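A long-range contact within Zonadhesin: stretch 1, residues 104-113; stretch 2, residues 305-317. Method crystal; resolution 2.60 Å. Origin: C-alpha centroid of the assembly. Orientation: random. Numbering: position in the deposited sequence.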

# COMPACT_ATOMS: atom_id res chain seq x y z
N LEU C 104 -26.80 60.40 55.69
CA LEU C 104 -26.17 60.23 54.39
C LEU C 104 -25.91 58.76 54.17
O LEU C 104 -25.14 58.16 54.93
N GLU C 105 -26.53 58.17 53.15
CA GLU C 105 -26.24 56.80 52.75
C GLU C 105 -26.15 56.75 51.23
O GLU C 105 -27.12 57.06 50.55
N GLY C 106 -25.00 56.32 50.71
CA GLY C 106 -24.88 56.16 49.28
C GLY C 106 -23.52 55.64 48.89
O GLY C 106 -22.62 55.49 49.73
N VAL C 107 -23.37 55.36 47.60
CA VAL C 107 -22.10 54.92 47.04
C VAL C 107 -21.81 55.74 45.78
O VAL C 107 -22.61 55.73 44.83
N VAL C 108 -20.69 56.43 45.76
CA VAL C 108 -20.19 57.06 44.54
C VAL C 108 -19.09 56.17 43.99
O VAL C 108 -18.14 55.82 44.70
N PHE C 109 -19.22 55.78 42.73
CA PHE C 109 -18.18 54.99 42.10
C PHE C 109 -17.80 55.59 40.76
O PHE C 109 -18.59 56.27 40.10
N PHE C 110 -16.57 55.35 40.38
CA PHE C 110 -16.08 55.63 39.05
C PHE C 110 -15.34 54.40 38.53
O PHE C 110 -14.83 53.60 39.32
N THR C 111 -15.29 54.25 37.21
CA THR C 111 -14.54 53.17 36.58
C THR C 111 -13.22 53.74 36.07
O THR C 111 -13.19 54.65 35.25
N LEU C 112 -12.13 53.18 36.56
CA LEU C 112 -10.80 53.62 36.20
C LEU C 112 -10.06 52.48 35.51
O LEU C 112 -10.41 51.31 35.65
N LYS C 113 -9.03 52.84 34.76
CA LYS C 113 -8.10 51.90 34.17
C LYS C 113 -6.74 52.04 34.85
O LYS C 113 -6.41 53.08 35.42
N ARG C 305 -15.85 53.15 26.35
CA ARG C 305 -14.83 54.08 25.90
C ARG C 305 -14.37 55.05 26.97
O ARG C 305 -13.29 55.61 26.84
N ALA C 306 -15.14 55.25 28.04
CA ALA C 306 -14.79 56.28 29.00
C ALA C 306 -15.06 55.78 30.41
O ALA C 306 -15.79 54.82 30.63
N SER C 307 -14.46 56.46 31.38
CA SER C 307 -14.79 56.24 32.78
C SER C 307 -16.25 56.60 33.03
O SER C 307 -16.75 57.61 32.53
N ARG C 308 -16.93 55.79 33.81
CA ARG C 308 -18.36 55.91 33.97
C ARG C 308 -18.71 55.95 35.45
O ARG C 308 -17.92 55.56 36.31
N THR C 309 -19.92 56.43 35.74
CA THR C 309 -20.40 56.51 37.11
C THR C 309 -21.90 56.24 37.12
O THR C 309 -22.47 55.79 36.13
N ASP C 310 -22.54 56.47 38.26
CA ASP C 310 -24.00 56.42 38.37
C ASP C 310 -24.46 57.56 39.27
O ASP C 310 -24.20 57.54 40.48
N THR C 311 -25.17 58.52 38.70
CA THR C 311 -25.51 59.70 39.48
C THR C 311 -26.60 59.44 40.50
O THR C 311 -26.70 60.20 41.46
N ALA C 312 -27.40 58.40 40.34
CA ALA C 312 -28.42 58.05 41.33
C ALA C 312 -27.75 57.24 42.44
O ALA C 312 -27.94 56.03 42.58
N ALA C 313 -26.98 57.94 43.26
CA ALA C 313 -26.00 57.29 44.11
C ALA C 313 -26.40 57.19 45.58
O ALA C 313 -25.84 56.35 46.28
N PHE C 314 -27.33 58.00 46.06
CA PHE C 314 -27.62 58.06 47.49
C PHE C 314 -29.02 57.57 47.81
O PHE C 314 -29.99 57.97 47.16
N GLU C 315 -29.12 56.74 48.84
CA GLU C 315 -30.39 56.18 49.31
C GLU C 315 -31.00 56.94 50.47
O GLU C 315 -32.22 56.89 50.65
N ALA C 316 -30.20 57.62 51.29
CA ALA C 316 -30.71 58.36 52.44
C ALA C 316 -30.03 59.71 52.49
O ALA C 316 -28.81 59.80 52.31
N PHE C 317 -30.81 60.74 52.77
CA PHE C 317 -30.29 62.10 52.81
C PHE C 317 -31.26 63.02 53.54
O PHE C 317 -32.47 62.96 53.28

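Residues 104-113 lie within a longer strand, and the segment 305-317 runs along it in the opposite sense, burying 830 Å² between the two. Paired beta bridges are limited to L104, E105 and G106; farther along, contact is made by single hydrogen bonds and side chains. E105 and A316 form a hydrogen-bonded antiparallel pair, with E105 N to A316 O at 2.9 Å, and their side chains share one face, CB to CB 3.7 Å. The E105 side chain (m, m) packs CB and CG against A316 CB, and its end then leads away. A beta bulge follows: E105 O accepts from both E315 N (2.7 Å) and A316 N (3.2 Å).

A hollow lies at G106. Its CA comes within 3.5 Å of F314 CD1 and 3.2 Å of A313 O, and a beta carbon here would lie only 2.2 Å from F314 CD1. The missing side chain thus leaves room for the F314 ring (chi1 m, chi2 -87°). L104 fills the adjoining space on the same face: from an off-rotamer chi1 of -132°, its end comes nearer the other segment, placing CD2 3.5 Å from F314 CD1 and 3.8 Å from F317 CD1. F317 adopts t. Further along, V108 (t) brings CG2 to 4.2 Å from both F314 CE2 and A313 CB, a looser fit. The small A313 side chain points toward the strand, while its carbonyl receives the backbone of V107, N to O 3.0 Å.

On the N-terminal side of A313, the loop meets the strand through a mixture of aromatic and hydroxyl contacts. F109 (p) starts sideways, but its ring reaches back, with CE2 3.7 Å from D310 CB and D310 N over one ring face. The T309 hydroxyl (chi1 t) donates to the backbone carbonyl of F109, OG1 to O 2.6 Å, and also lies over a face of the F110 ring. F110 (m) packs its CD1 3.8 Å from T309 CB.

T111 provides the most heavily covered bump on the strand. It points toward the loop in rotamer p, and its OG1 accepts from R308 N at 2.8 Å, while the T111 backbone N donates to R308 O at 3.1 Å. The R308 side chain curls back so that its guanidinium presents one face to T111 OG1; the 3.2 Å approach of R308 NH2 to that oxygen is close packing with poor hydrogen-bond geometry. R308 NE instead donates to A306 O, 2.8 Å away, bracing the arginine against its own loop. S307 (m) completes the junction by donating from OG to T111 O at 2.8 Å.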

# COMPACT_ATOMS: atom_id res chain seq x y z
CB LEU C 104 -24.87 61.02 54.29
CG LEU C 104 -24.62 61.90 53.07
CD1 LEU C 104 -23.18 61.81 52.62
CD2 LEU C 104 -25.57 61.62 51.92
CB GLU C 105 -27.32 55.83 53.23
CG GLU C 105 -27.45 55.71 54.72
CD GLU C 105 -26.21 55.16 55.39
OE1 GLU C 105 -25.41 54.48 54.72
OE2 GLU C 105 -26.04 55.43 56.60
CB VAL C 107 -22.09 53.41 46.71
CG1 VAL C 107 -20.71 53.02 46.20
CG2 VAL C 107 -22.49 52.56 47.91
CB VAL C 108 -19.69 58.49 44.80
CG1 VAL C 108 -18.76 58.95 43.68
CG2 VAL C 108 -20.85 59.45 44.93
CB PHE C 109 -18.60 53.53 41.93
CG PHE C 109 -19.59 53.28 40.85
CD1 PHE C 109 -19.18 53.10 39.55
CD2 PHE C 109 -20.93 53.16 41.14
CE1 PHE C 109 -20.08 52.86 38.56
CE2 PHE C 109 -21.84 52.91 40.15
CZ PHE C 109 -21.41 52.76 38.86
CB PHE C 110 -15.14 56.81 39.03
CG PHE C 110 -15.76 58.08 39.47
CD1 PHE C 110 -16.46 58.88 38.58
CD2 PHE C 110 -15.63 58.52 40.78
CE1 PHE C 110 -17.00 60.09 38.98
CE2 PHE C 110 -16.18 59.72 41.19
CZ PHE C 110 -16.87 60.50 40.29
CB THR C 111 -15.33 52.50 35.44
OG1 THR C 111 -15.56 53.43 34.38
CG2 THR C 111 -16.64 51.98 35.93
CB LEU C 112 -10.02 54.09 37.43
CG LEU C 112 -10.75 55.10 38.30
CD1 LEU C 112 -9.93 55.50 39.49
CD2 LEU C 112 -11.03 56.31 37.48
CB LYS C 113 -7.93 52.15 32.67
CG LYS C 113 -9.14 51.85 31.83
CD LYS C 113 -9.55 50.38 31.90
CE LYS C 113 -10.23 49.93 30.62
NZ LYS C 113 -9.30 49.99 29.44
CB ARG C 305 -15.33 54.84 24.68
CG ARG C 305 -15.55 53.94 23.49
CD ARG C 305 -16.06 54.68 22.29
NE ARG C 305 -15.03 54.84 21.28
CZ ARG C 305 -15.28 55.30 20.06
NH1 ARG C 305 -16.51 55.64 19.73
NH2 ARG C 305 -14.30 55.42 19.18
CB ALA C 306 -15.57 57.56 28.73
CB SER C 307 -13.90 57.09 33.68
OG SER C 307 -12.54 56.73 33.55
CB ARG C 308 -19.09 54.77 33.26
CG ARG C 308 -19.00 54.88 31.75
CD ARG C 308 -18.86 53.55 31.07
NE ARG C 308 -17.64 52.82 31.41
CZ ARG C 308 -17.61 51.70 32.11
NH1 ARG C 308 -18.74 51.16 32.53
NH2 ARG C 308 -16.46 51.11 32.38
CB THR C 309 -20.04 57.86 37.72
OG1 THR C 309 -20.41 57.84 39.09
CG2 THR C 309 -20.78 58.97 37.03
CB ASP C 310 -24.50 55.08 38.90
CG ASP C 310 -26.04 55.00 39.00
OD1 ASP C 310 -26.74 55.95 38.57
OD2 ASP C 310 -26.57 53.96 39.47
CB THR C 311 -25.93 60.84 38.56
OG1 THR C 311 -27.15 60.50 37.89
CG2 THR C 311 -24.86 61.07 37.58
CB ALA C 312 -29.55 57.28 40.68
CB ALA C 313 -24.68 58.03 44.03
CB PHE C 314 -27.42 59.48 48.01
CG PHE C 314 -25.99 59.93 48.02
CD1 PHE C 314 -25.18 59.66 49.10
CD2 PHE C 314 -25.46 60.59 46.94
CE1 PHE C 314 -23.88 60.07 49.10
CE2 PHE C 314 -24.16 60.99 46.94
CZ PHE C 314 -23.37 60.72 48.03
CB GLU C 315 -30.20 54.72 49.73
CG GLU C 315 -29.45 53.87 48.73
CD GLU C 315 -29.68 52.38 48.92
OE1 GLU C 315 -29.04 51.78 49.81
OE2 GLU C 315 -30.49 51.81 48.17
CB ALA C 316 -30.47 57.65 53.76
CB PHE C 317 -30.05 62.60 51.40
CG PHE C 317 -29.50 63.97 51.34
CD1 PHE C 317 -28.32 64.29 51.97
CD2 PHE C 317 -30.16 64.95 50.64
CE1 PHE C 317 -27.81 65.56 51.90
CE2 PHE C 317 -29.66 66.23 50.56
CZ PHE C 317 -28.47 66.54 51.20